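L-threonine 3-dehydrogenase (Clostridioides difficile, PDB 7OL1) probably catalyses the NAD-dependent oxidation of the 3-hydroxyl group of L-threonine. Local coordinates at residues A[23-28]-A[92-97]. Numbering follows the deposited sequence.
Sequences KKILIT and TIIHLA
Leu26 straddles the middle of a parallel strand pair: its N donates to Thr92 O at 2.9 Å, nearly in line with the carbonyl, and its O accepts from Ile94 N, also at 2.9 Å. Backbone bonding weakens toward both ends, with Thr92 N to Lys24 O, Thr28 N to Ile94 O and Leu96 N to Thr28 O all weak. On the face carrying Ile25, Ile27 and Ile94, methyl CG2 of Ile25 meets CD1 of Ile94 at 3.7 Å, the two side chains crossing at a slant under helix 33-46. Further along, Ile27 and Leu96 run alongside each other, Ile27 CG2 4.0 Å from Leu96 CD1. On the face of Leu26, Ile93, Thr28 and His95, Leu26 CD2 lies 4.3 Å from Ile93 CG2. With chi1 at 83°, Thr28 OG1 sits between its own backbone N and carbonyl carbon and accepts a straight bond from Ala97 N (3.1 Å, 165°). His95 ND1, 2.8 Å from the same OG1, adds a weak, bent bond at 116°, while Thr28 CG2 lies at the ring edge, in its plane. Against this buried packing, the start of 23-28 is looser: Lys23 is exposed and poorly ordered, and the Lys24 side chain ends pointing away from 92-97. These neighbouring central strands of the Rossmann-type sheet thus pair an apolar middle, methyls lining both faces, with a polar C-terminal end where one hydroxyl oxygen serves both His95, centre of an inverse gamma turn, and Ala97 just beyond.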
loop_
_atom_site.group_PDB
_atom_site.type_symbol
_atom_site.label_atom_id
_atom_site.label_comp_id
_atom_site.label_asym_id
_atom_site.label_seq_id
_atom_site.Cartn_x
_atom_site.Cartn_y
_atom_site.Cartn_z
ATOM N N LYS A 23 30.700 -1.940 0.238
ATOM C CA LYS A 23 31.971 -1.165 0.375
ATOM C C LYS A 23 31.646 0.214 0.964
ATOM O O LYS A 23 32.134 0.504 2.074
ATOM C CB LYS A 23 32.681 -0.975 -0.970
ATOM C CG LYS A 23 32.667 -2.162 -1.930
ATOM C CD LYS A 23 33.762 -3.206 -1.680
ATOM C CE LYS A 23 34.363 -3.797 -2.946
ATOM N NZ LYS A 23 33.388 -4.583 -3.747
ATOM N N LYS A 24 30.842 1.016 0.247
ATOM C CA LYS A 24 30.526 2.430 0.588
ATOM C C LYS A 24 29.012 2.596 0.781
ATOM O O LYS A 24 28.238 2.465 -0.218
ATOM C CB LYS A 24 31.030 3.382 -0.507
ATOM C CG LYS A 24 32.471 3.167 -0.959
ATOM C CD LYS A 24 33.063 4.263 -1.851
ATOM C CE LYS A 24 33.083 5.646 -1.221
ATOM N NZ LYS A 24 33.849 5.690 0.038
ATOM N N ILE A 25 28.630 2.993 1.997
ATOM C CA ILE A 25 27.257 2.897 2.561
ATOM C C ILE A 25 26.755 4.295 2.963
ATOM O O ILE A 25 27.406 4.947 3.819
ATOM C CB ILE A 25 27.292 1.947 3.781
ATOM C CG1 ILE A 25 27.979 0.622 3.461
ATOM C CG2 ILE A 25 25.913 1.721 4.375
ATOM C CD1 ILE A 25 28.555 -0.061 4.692
ATOM N N LEU A 26 25.599 4.708 2.437
ATOM C CA LEU A 26 24.840 5.900 2.910
ATOM C C LEU A 26 23.700 5.403 3.795
ATOM O O LEU A 26 22.884 4.658 3.308
ATOM C CB LEU A 26 24.316 6.676 1.690
ATOM C CG LEU A 26 23.236 7.731 1.936
ATOM C CD1 LEU A 26 23.722 8.851 2.835
ATOM C CD2 LEU A 26 22.731 8.318 0.622
ATOM N N ILE A 27 23.651 5.838 5.043
ATOM C CA ILE A 27 22.507 5.641 5.970
ATOM C C ILE A 27 21.688 6.930 6.072
ATOM O O ILE A 27 22.201 7.884 6.675
ATOM C CB ILE A 27 23.023 5.242 7.363
ATOM C CG1 ILE A 27 24.024 4.086 7.289
ATOM C CG2 ILE A 27 21.847 4.931 8.275
ATOM C CD1 ILE A 27 24.743 3.859 8.590
ATOM N N THR A 28 20.444 6.934 5.582
ATOM C CA THR A 28 19.429 7.969 5.925
ATOM C C THR A 28 18.806 7.603 7.277
ATOM O O THR A 28 18.833 6.433 7.638
ATOM C CB THR A 28 18.402 8.135 4.805
ATOM O OG1 THR A 28 17.454 7.104 5.038
ATOM C CG2 THR A 28 18.982 8.035 3.404
ATOM N N THR A 92 25.557 1.029 -1.554
ATOM C CA THR A 92 24.471 0.665 -0.614
ATOM C C THR A 92 23.824 1.914 -0.010
ATOM O O THR A 92 24.553 2.766 0.505
ATOM C CB THR A 92 25.058 -0.184 0.511
ATOM O OG1 THR A 92 25.786 -1.187 -0.191
ATOM C CG2 THR A 92 24.018 -0.759 1.443
ATOM N N ILE A 93 22.493 1.977 -0.008
ATOM C CA ILE A 93 21.698 2.978 0.757
ATOM C C ILE A 93 20.849 2.205 1.772
ATOM O O ILE A 93 20.056 1.382 1.360
ATOM C CB ILE A 93 20.853 3.829 -0.211
ATOM C CG1 ILE A 93 21.706 4.423 -1.337
ATOM C CG2 ILE A 93 20.082 4.917 0.525
ATOM C CD1 ILE A 93 20.965 5.377 -2.245
ATOM N N ILE A 94 21.073 2.415 3.053
ATOM C CA ILE A 94 20.195 1.907 4.127
ATOM C C ILE A 94 19.267 3.064 4.508
ATOM O O ILE A 94 19.624 3.897 5.380
ATOM C CB ILE A 94 21.031 1.354 5.293
ATOM C CG1 ILE A 94 21.960 0.236 4.814
ATOM C CG2 ILE A 94 20.134 0.888 6.432
ATOM C CD1 ILE A 94 23.004 -0.148 5.816
ATOM N N HIS A 95 18.103 3.081 3.868
ATOM C CA HIS A 95 17.043 4.097 4.018
ATOM C C HIS A 95 16.249 3.899 5.307
ATOM O O HIS A 95 15.097 3.488 5.188
ATOM C CB HIS A 95 16.128 4.069 2.788
ATOM C CG HIS A 95 15.230 5.252 2.743
ATOM N ND1 HIS A 95 15.729 6.535 2.842
ATOM C CD2 HIS A 95 13.885 5.356 2.638
ATOM C CE1 HIS A 95 14.713 7.378 2.803
ATOM N NE2 HIS A 95 13.563 6.685 2.665
ATOM N N LEU A 96 16.769 4.323 6.464
ATOM C CA LEU A 96 15.999 4.326 7.737
ATOM C C LEU A 96 15.119 5.575 7.914
ATOM O O LEU A 96 14.282 5.578 8.818
ATOM C CB LEU A 96 16.922 4.235 8.950
ATOM C CG LEU A 96 18.082 3.252 8.895
ATOM C CD1 LEU A 96 18.795 3.222 10.249
ATOM C CD2 LEU A 96 17.614 1.877 8.506
ATOM N N ALA A 97 15.300 6.653 7.178
ATOM C CA ALA A 97 14.526 7.895 7.443
ATOM C C ALA A 97 13.042 7.544 7.512
ATOM O O ALA A 97 12.573 6.923 6.570
ATOM C CB ALA A 97 14.751 8.928 6.359
#